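Local atomic coordinates of eukaryotic translation initiation factor 4 gamma 2 (Homo sapiens, PDB entry 4IUL), a protein that probably acts in translation initiation as an eIF4G relative whose MIF4G domain, built of HEAT repeats, interacts with the helicase eIF4A. Residues I55-I60 and R109-S114; R225-M230 and D245-R250. All coordinates share one frame; numbering follows the deposited sequence.

Interaction 1 of 2, residues I55-I60 and R109-S114. With SO4 (sulfate ion), chain D.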
ATOM      1  N   ILE A  55       0.530 -21.528  -6.707  1.00 22.79           N
ATOM      2  CA  ILE A  55      -0.412 -21.231  -5.642  1.00 23.98           C
ATOM      3  C   ILE A  55      -0.079 -19.887  -4.995  1.00 24.96           C
ATOM      4  O   ILE A  55      -0.988 -19.133  -4.628  1.00 23.14           O
ATOM      5  CB  ILE A  55      -0.423 -22.368  -4.593  1.00 25.05           C
ATOM      6  CG1 ILE A  55      -1.119 -23.594  -5.192  1.00 28.21           C
ATOM      7  CG2 ILE A  55      -1.135 -21.934  -3.336  1.00 23.81           C
ATOM      8  CD1 ILE A  55      -1.061 -24.825  -4.329  1.00 31.99           C
ATOM      9  N   LEU A  56       1.213 -19.576  -4.863  1.00 24.26           N
ATOM     10  CA  LEU A  56       1.615 -18.290  -4.280  1.00 25.48           C
ATOM     11  C   LEU A  56       1.098 -17.115  -5.127  1.00 25.23           C
ATOM     12  O   LEU A  56       0.602 -16.116  -4.584  1.00 25.08           O
ATOM     13  CB  LEU A  56       3.143 -18.195  -4.155  1.00 25.84           C
ATOM     14  CG  LEU A  56       3.855 -19.077  -3.124  1.00 28.41           C
ATOM     15  CD1 LEU A  56       5.364 -18.801  -3.165  1.00 28.47           C
ATOM     16  CD2 LEU A  56       3.299 -18.791  -1.733  1.00 26.69           C
ATOM     17  N   LYS A  57       1.201 -17.240  -6.451  1.00 24.21           N
ATOM     18  CA  LYS A  57       0.744 -16.174  -7.353  1.00 26.71           C
ATOM     19  C   LYS A  57      -0.730 -15.832  -7.166  1.00 26.14           C
ATOM     20  O   LYS A  57      -1.103 -14.661  -7.189  1.00 26.50           O
ATOM     21  CB  LYS A  57       0.972 -16.548  -8.823  1.00 27.69           C
ATOM     22  CG  LYS A  57       2.425 -16.517  -9.284  1.00 31.58           C
ATOM     23  CD  LYS A  57       2.524 -16.888 -10.763  1.00 30.85           C
ATOM     24  CE  LYS A  57       3.958 -16.857 -11.235  1.00 30.59           C
ATOM     25  NZ  LYS A  57       4.069 -17.327 -12.628  1.00 31.54           N
ATOM     26  N   GLY A  58      -1.561 -16.857  -6.994  1.00 25.05           N
ATOM     27  CA  GLY A  58      -2.986 -16.638  -6.797  1.00 24.40           C
ATOM     28  C   GLY A  58      -3.275 -16.023  -5.439  1.00 25.15           C
ATOM     29  O   GLY A  58      -4.025 -15.048  -5.330  1.00 26.51           O
ATOM     30  N   VAL A  59      -2.682 -16.599  -4.398  1.00 24.70           N
ATOM     31  CA  VAL A  59      -2.851 -16.083  -3.044  1.00 25.10           C
ATOM     32  C   VAL A  59      -2.573 -14.579  -2.989  1.00 24.23           C
ATOM     33  O   VAL A  59      -3.346 -13.824  -2.409  1.00 24.96           O
ATOM     34  CB  VAL A  59      -1.907 -16.800  -2.049  1.00 24.60           C
ATOM     35  CG1 VAL A  59      -1.946 -16.095  -0.685  1.00 25.34           C
ATOM     36  CG2 VAL A  59      -2.315 -18.261  -1.910  1.00 24.43           C
ATOM     37  N   ILE A  60      -1.466 -14.150  -3.594  1.00 25.29           N
ATOM     38  CA  ILE A  60      -1.095 -12.728  -3.611  1.00 23.98           C
ATOM     39  C   ILE A  60      -2.128 -11.899  -4.367  1.00 23.42           C
ATOM     40  O   ILE A  60      -2.473 -10.787  -3.957  1.00 20.31           O
ATOM     41  CB  ILE A  60       0.305 -12.525  -4.253  1.00 25.79           C
ATOM     42  CG1 ILE A  60       1.384 -13.095  -3.322  1.00 26.74           C
ATOM     43  CG2 ILE A  60       0.559 -11.048  -4.521  1.00 23.90           C
ATOM     44  CD1 ILE A  60       2.758 -13.199  -3.952  1.00 28.08           C
ATOM     45  N   ARG A 109       8.231 -12.852  -1.576  1.00 25.24           N
ATOM     46  CA  ARG A 109       8.645 -11.452  -1.490  1.00 28.11           C
ATOM     47  C   ARG A 109       8.763 -10.771  -2.841  1.00 27.92           C
ATOM     48  O   ARG A 109       8.323  -9.637  -3.000  1.00 30.06           O
ATOM     49  CB  ARG A 109       9.976 -11.320  -0.732  1.00 27.32           C
ATOM     50  CG  ARG A 109       9.876 -11.564   0.782  1.00 28.19           C
ATOM     51  CD  ARG A 109      11.236 -11.411   1.447  1.00 29.25           C
ATOM     52  NE  ARG A 109      11.228 -11.749   2.867  1.00 31.82           N
ATOM     53  CZ  ARG A 109      10.761 -10.958   3.830  1.00 33.57           C
ATOM     54  NH1 ARG A 109      10.259  -9.770   3.533  1.00 33.19           N
ATOM     55  NH2 ARG A 109      10.804 -11.357   5.095  1.00 32.60           N
ATOM     56  N   ARG A 110       9.354 -11.470  -3.802  1.00 28.78           N
ATOM     57  CA  ARG A 110       9.545 -10.957  -5.155  1.00 29.31           C
ATOM     58  C   ARG A 110       8.231 -10.717  -5.908  1.00 28.48           C
ATOM     59  O   ARG A 110       8.057  -9.685  -6.546  1.00 29.36           O
ATOM     60  CB  ARG A 110      10.427 -11.934  -5.946  1.00 31.70           C
ATOM     61  CG  ARG A 110      10.418 -11.737  -7.458  1.00 33.86           C
ATOM     62  CD  ARG A 110      11.406 -12.674  -8.150  1.00 37.60           C
ATOM     63  NE  ARG A 110      10.970 -14.072  -8.196  1.00 37.50           N
ATOM     64  CZ  ARG A 110      10.041 -14.541  -9.026  1.00 39.31           C
ATOM     65  NH1 ARG A 110       9.711 -15.830  -9.002  1.00 38.00           N
ATOM     66  NH2 ARG A 110       9.441 -13.724  -9.883  1.00 38.34           N
ATOM     67  N   LEU A 111       7.306 -11.663  -5.841  1.00 27.64           N
ATOM     68  CA  LEU A 111       6.035 -11.502  -6.542  1.00 28.95           C
ATOM     69  C   LEU A 111       5.115 -10.465  -5.882  1.00 30.09           C
ATOM     70  O   LEU A 111       4.286  -9.848  -6.557  1.00 29.99           O
ATOM     71  CB  LEU A 111       5.316 -12.853  -6.658  1.00 27.30           C
ATOM     72  CG  LEU A 111       6.012 -13.949  -7.490  1.00 29.49           C
ATOM     73  CD1 LEU A 111       5.251 -15.268  -7.337  1.00 28.15           C
ATOM     74  CD2 LEU A 111       6.086 -13.546  -8.974  1.00 25.09           C
ATOM     75  N   LEU A 112       5.261 -10.262  -4.573  1.00 29.69           N
ATOM     76  CA  LEU A 112       4.426  -9.282  -3.874  1.00 30.57           C
ATOM     77  C   LEU A 112       4.802  -7.877  -4.375  1.00 29.70           C
ATOM     78  O   LEU A 112       3.939  -7.077  -4.756  1.00 28.52           O
ATOM     79  CB  LEU A 112       4.646  -9.357  -2.351  1.00 30.72           C
ATOM     80  CG  LEU A 112       3.476  -9.005  -1.419  1.00 33.48           C
ATOM     81  CD1 LEU A 112       4.010  -8.558  -0.060  1.00 32.02           C
ATOM     82  CD2 LEU A 112       2.632  -7.909  -2.022  1.00 32.92           C
ATOM     83  N   ILE A 113       6.099  -7.585  -4.363  1.00 27.98           N
ATOM     84  CA  ILE A 113       6.593  -6.286  -4.814  1.00 26.94           C
ATOM     85  C   ILE A 113       6.096  -6.023  -6.230  1.00 27.22           C
ATOM     86  O   ILE A 113       5.594  -4.941  -6.536  1.00 26.36           O
ATOM     87  CB  ILE A 113       8.147  -6.244  -4.789  1.00 25.46           C
ATOM     88  CG1 ILE A 113       8.630  -6.095  -3.344  1.00 25.36           C
ATOM     89  CG2 ILE A 113       8.664  -5.104  -5.676  1.00 22.64           C
ATOM     90  CD1 ILE A 113      10.102  -6.372  -3.149  1.00 25.43           C
ATOM     91  N   SER A 114       6.234  -7.034  -7.082  1.00 26.64           N
ATOM     92  CA  SER A 114       5.814  -6.949  -8.472  1.00 27.49           C
ATOM     93  C   SER A 114       4.327  -6.629  -8.619  1.00 27.30           C
ATOM     94  O   SER A 114       3.953  -5.786  -9.427  1.00 26.17           O
ATOM     95  CB  SER A 114       6.132  -8.262  -9.186  1.00 26.53           C
ATOM     96  OG  SER A 114       5.527  -8.300 -10.460  1.00 29.01           O
TER
HETATM   97  S   SO4 D 402       7.760 -16.097 -12.712  1.00 55.97           S
HETATM   98  O1  SO4 D 402       8.365 -15.524 -13.929  1.00 58.94           O
HETATM   99  O2  SO4 D 402       8.821 -16.454 -11.754  1.00 58.06           O
HETATM  100  O3  SO4 D 402       6.861 -15.103 -12.105  1.00 57.96           O
HETATM  101  O4  SO4 D 402       6.995 -17.307 -13.066  1.00 58.53           O
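L111 sits between the two helices, its CD1 branch on K57 and its CB against I60. Its CD1 crosses the aliphatic stem of K57 at a slant, 3.7 Å from K57 CG, while I60 meets L111 at about a right angle, I60 CD1 pressing to 3.7 Å from L111 CB. With CG1 turned beside its own backbone N and the chain extended beyond it, I60 carries CD1 on toward the backbone of the facing helix, 3.9 Å from L112 N. Above this apolar floor sits a sulfate, probably from the crystallisation liquor. The stretched K57 reaches it from one helix, NZ giving a hydrogen bond of 3.0 Å to O4. From the other, R110 bends at its third torsion (chi3 74°) and donates from NH1 to O2 at 3.0 Å, a bent bond with 136° at the hydrogen, backed by a weak one from NH2. L111 CG lies 4.0 Å off one face of the guanidinium, near its rim, and CD2 approaches sulfate O3. K53 also binds the anion, and D92 pairs with R110 NH1, probably offsetting part of the positive charge. The axes of 55-60 and 109-114 approach to 10.1 Å and run in the same general direction, 38° apart; on the buried side of their parent helices 53-69 and 107-127, V59 and L112 reach helix 74-87.

Interaction 2 of 2, residues R225-M230 and D245-R250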
ATOM      1  N   ARG A 225       7.105  22.372   0.068  1.00 47.69           N
ATOM      2  CA  ARG A 225       5.791  22.371  -0.550  1.00 48.23           C
ATOM      3  C   ARG A 225       4.694  22.277   0.516  1.00 48.50           C
ATOM      4  O   ARG A 225       3.645  22.909   0.388  1.00 49.93           O
ATOM      5  CB  ARG A 225       5.716  21.194  -1.527  1.00 49.53           C
ATOM      6  CG  ARG A 225       4.340  20.837  -2.045  1.00 52.03           C
ATOM      7  CD  ARG A 225       3.748  21.907  -2.931  1.00 54.60           C
ATOM      8  NE  ARG A 225       2.530  21.417  -3.573  1.00 56.17           N
ATOM      9  CZ  ARG A 225       1.696  22.171  -4.279  1.00 56.23           C
ATOM     10  NH1 ARG A 225       1.939  23.466  -4.440  1.00 55.74           N
ATOM     11  NH2 ARG A 225       0.619  21.626  -4.825  1.00 55.45           N
ATOM     12  N   MET A 226       4.949  21.504   1.572  1.00 47.20           N
ATOM     13  CA  MET A 226       3.990  21.323   2.661  1.00 47.09           C
ATOM     14  C   MET A 226       3.812  22.574   3.520  1.00 49.60           C
ATOM     15  O   MET A 226       2.698  22.872   3.964  1.00 49.45           O
ATOM     16  CB  MET A 226       4.410  20.149   3.557  1.00 44.63           C
ATOM     17  CG  MET A 226       4.113  18.761   2.979  1.00 42.41           C
ATOM     18  SD  MET A 226       4.996  17.402   3.796  1.00 36.32           S
ATOM     19  CE  MET A 226       4.009  17.125   5.273  1.00 37.72           C
ATOM     20  N   CYS A 227       4.908  23.291   3.764  1.00 50.75           N
ATOM     21  CA  CYS A 227       4.873  24.512   4.568  1.00 51.05           C
ATOM     22  C   CYS A 227       4.098  25.616   3.864  1.00 53.35           C
ATOM     23  O   CYS A 227       3.450  26.433   4.515  1.00 53.94           O
ATOM     24  CB  CYS A 227       6.292  25.015   4.860  1.00 48.57           C
ATOM     25  SG  CYS A 227       7.176  24.128   6.160  1.00 45.08           S
ATOM     26  N   SER A 228       4.167  25.636   2.535  1.00 55.11           N
ATOM     27  CA  SER A 228       3.470  26.655   1.757  1.00 57.32           C
ATOM     28  C   SER A 228       2.023  26.276   1.453  1.00 58.87           C
ATOM     29  O   SER A 228       1.445  26.765   0.482  1.00 58.89           O
ATOM     30  CB  SER A 228       4.212  26.918   0.443  1.00 57.63           C
ATOM     31  OG  SER A 228       4.221  25.766  -0.379  1.00 59.87           O
ATOM     32  N   LEU A 229       1.447  25.407   2.283  1.00 60.22           N
ATOM     33  CA  LEU A 229       0.065  24.962   2.116  1.00 61.30           C
ATOM     34  C   LEU A 229      -0.653  24.901   3.461  1.00 63.16           C
ATOM     35  O   LEU A 229      -1.886  24.882   3.514  1.00 63.97           O
ATOM     36  CB  LEU A 229       0.004  23.570   1.468  1.00 60.62           C
ATOM     37  CG  LEU A 229       0.500  23.341   0.036  1.00 60.73           C
ATOM     38  CD1 LEU A 229       0.339  21.869  -0.315  1.00 59.18           C
ATOM     39  CD2 LEU A 229      -0.276  24.205  -0.943  1.00 59.91           C
ATOM     40  N   MET A 230       0.112  24.860   4.547  1.00 64.22           N
ATOM     41  CA  MET A 230      -0.484  24.786   5.875  1.00 65.86           C
ATOM     42  C   MET A 230      -1.048  26.123   6.326  1.00 66.85           C
ATOM     43  O   MET A 230      -1.655  26.219   7.392  1.00 66.55           O
ATOM     44  CB  MET A 230       0.532  24.280   6.901  1.00 65.91           C
ATOM     45  CG  MET A 230       1.821  25.062   6.955  1.00 66.98           C
ATOM     46  SD  MET A 230       2.883  24.457   8.277  1.00 69.33           S
ATOM     47  CE  MET A 230       2.865  25.867   9.391  1.00 70.92           C
ATOM     48  N   ASP A 245       1.603  19.739  12.231  1.00 47.11           N
ATOM     49  CA  ASP A 245       2.102  18.764  13.192  1.00 48.19           C
ATOM     50  C   ASP A 245       3.127  17.821  12.563  1.00 46.62           C
ATOM     51  O   ASP A 245       4.068  17.387  13.225  1.00 45.80           O
ATOM     52  CB  ASP A 245       0.948  17.948  13.781  1.00 50.75           C
ATOM     53  CG  ASP A 245       1.406  17.006  14.886  1.00 52.90           C
ATOM     54  OD1 ASP A 245       1.875  17.505  15.936  1.00 54.67           O
ATOM     55  OD2 ASP A 245       1.304  15.771  14.704  1.00 52.20           O
ATOM     56  N   THR A 246       2.939  17.502  11.284  1.00 44.99           N
ATOM     57  CA  THR A 246       3.857  16.615  10.579  1.00 43.79           C
ATOM     58  C   THR A 246       5.186  17.331  10.334  1.00 42.27           C
ATOM     59  O   THR A 246       6.253  16.787  10.599  1.00 41.12           O
ATOM     60  CB  THR A 246       3.255  16.157   9.233  1.00 43.70           C
ATOM     61  OG1 THR A 246       2.058  15.411   9.482  1.00 44.24           O
ATOM     62  CG2 THR A 246       4.238  15.279   8.475  1.00 43.33           C
ATOM     63  N   VAL A 247       5.105  18.558   9.834  1.00 42.00           N
ATOM     64  CA  VAL A 247       6.283  19.373   9.567  1.00 42.26           C
ATOM     65  C   VAL A 247       7.139  19.559  10.821  1.00 43.84           C
ATOM     66  O   VAL A 247       8.360  19.403  10.776  1.00 43.07           O
ATOM     67  CB  VAL A 247       5.871  20.755   9.024  1.00 40.98           C
ATOM     68  CG1 VAL A 247       6.998  21.755   9.195  1.00 40.19           C
ATOM     69  CG2 VAL A 247       5.510  20.630   7.552  1.00 41.25           C
ATOM     70  N   GLU A 248       6.489  19.891  11.932  1.00 44.13           N
ATOM     71  CA  GLU A 248       7.163  20.100  13.207  1.00 45.49           C
ATOM     72  C   GLU A 248       7.892  18.841  13.678  1.00 45.39           C
ATOM     73  O   GLU A 248       8.936  18.926  14.322  1.00 44.34           O
ATOM     74  CB  GLU A 248       6.144  20.523  14.266  1.00 47.04           C
ATOM     75  CG  GLU A 248       6.733  20.814  15.634  1.00 50.45           C
ATOM     76  CD  GLU A 248       5.662  21.134  16.668  1.00 53.16           C
ATOM     77  OE1 GLU A 248       4.932  22.135  16.485  1.00 53.05           O
ATOM     78  OE2 GLU A 248       5.547  20.381  17.660  1.00 53.59           O
ATOM     79  N   LEU A 249       7.332  17.678  13.361  1.00 45.05           N
ATOM     80  CA  LEU A 249       7.932  16.408  13.756  1.00 43.80           C
ATOM     81  C   LEU A 249       9.245  16.190  13.009  1.00 43.99           C
ATOM     82  O   LEU A 249      10.215  15.677  13.566  1.00 43.29           O
ATOM     83  CB  LEU A 249       6.968  15.254  13.460  1.00 42.80           C
ATOM     84  CG  LEU A 249       7.428  13.842  13.831  1.00 43.64           C
ATOM     85  CD1 LEU A 249       7.721  13.774  15.316  1.00 41.39           C
ATOM     86  CD2 LEU A 249       6.355  12.829  13.454  1.00 43.32           C
ATOM     87  N   ARG A 250       9.274  16.600  11.746  1.00 43.95           N
ATOM     88  CA  ARG A 250      10.473  16.436  10.937  1.00 44.34           C
ATOM     89  C   ARG A 250      11.557  17.412  11.376  1.00 43.96           C
ATOM     90  O   ARG A 250      12.738  17.063  11.408  1.00 42.49           O
ATOM     91  CB  ARG A 250      10.164  16.654   9.456  1.00 43.35           C
ATOM     92  CG  ARG A 250      11.207  16.035   8.558  1.00 42.28           C
ATOM     93  CD  ARG A 250      11.558  16.923   7.388  1.00 41.92           C
ATOM     94  NE  ARG A 250      12.608  16.318   6.574  1.00 40.52           N
ATOM     95  CZ  ARG A 250      13.353  16.984   5.698  1.00 41.09           C
ATOM     96  NH1 ARG A 250      13.174  18.291   5.515  1.00 38.11           N
ATOM     97  NH2 ARG A 250      14.277  16.339   5.006  1.00 39.82           N
TER
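Helix 216-227 ends inside segment 225-230, with S228 the first residue to leave helical geometry, whereas 245-250 is helical throughout. The backbones come closest at C227 and V247, whose CA atoms are 7.3 Å apart, and no hydrogen bond crosses the gap. V247 projects toward the helix end: its CG1 touches C227 SG at 3.9 Å, and its CG2, which also borders that sulfur, lies 4.2 Å from M226 CB. Beside it M226 extends farther, bending only at its last torsion (chi3 80°) to bring the CE methyl 3.7 Å from T246 CG2; the two side chains cross at about a right angle. The same rotation that presents this methyl turns T246 OG1 back along its own helix to bond the carbonyl of L242, which satisfies a buried hydroxyl. Helices 216-227 and 237-251 are consecutive in the chain, joined by a short connection, and pack together as part of the HEAT-repeat array of the MIF4G domain. The turn out of the first helix is pinned by S228 OG, which donates to R225 O at 3.0 Å from above the carbonyl plane, while L229 CD1 lies against one face of the R225 guanidinium. F223, a turn earlier on helix 216-227, also touches T246 and V247, and helix 193-210 adds C200 and M203 against T246. At the margin, R250 forms salt bridges with D220 and D211, and D245 with R204.

In the fold
The two contacts lie on opposite sides of the chain's centre, about 36 Å between centres, and share no helix. Interaction 1 joins helices 53-69 and 107-127, which are not consecutive, and is only partly buried: its leucine and isoleucine packing grades into a basic, solvent-facing edge. Interaction 2 joins two consecutive helices near the C-terminal end of the modelled chain and is farther from the centre yet more fully buried, made of methyl and sulfur contacts with its salt bridges leading to residues outside the two segments. Neither has a direct hydrogen bond between its segments; in interaction 1 the polar link is indirect, through an anion that probably came from the crystallisation liquor.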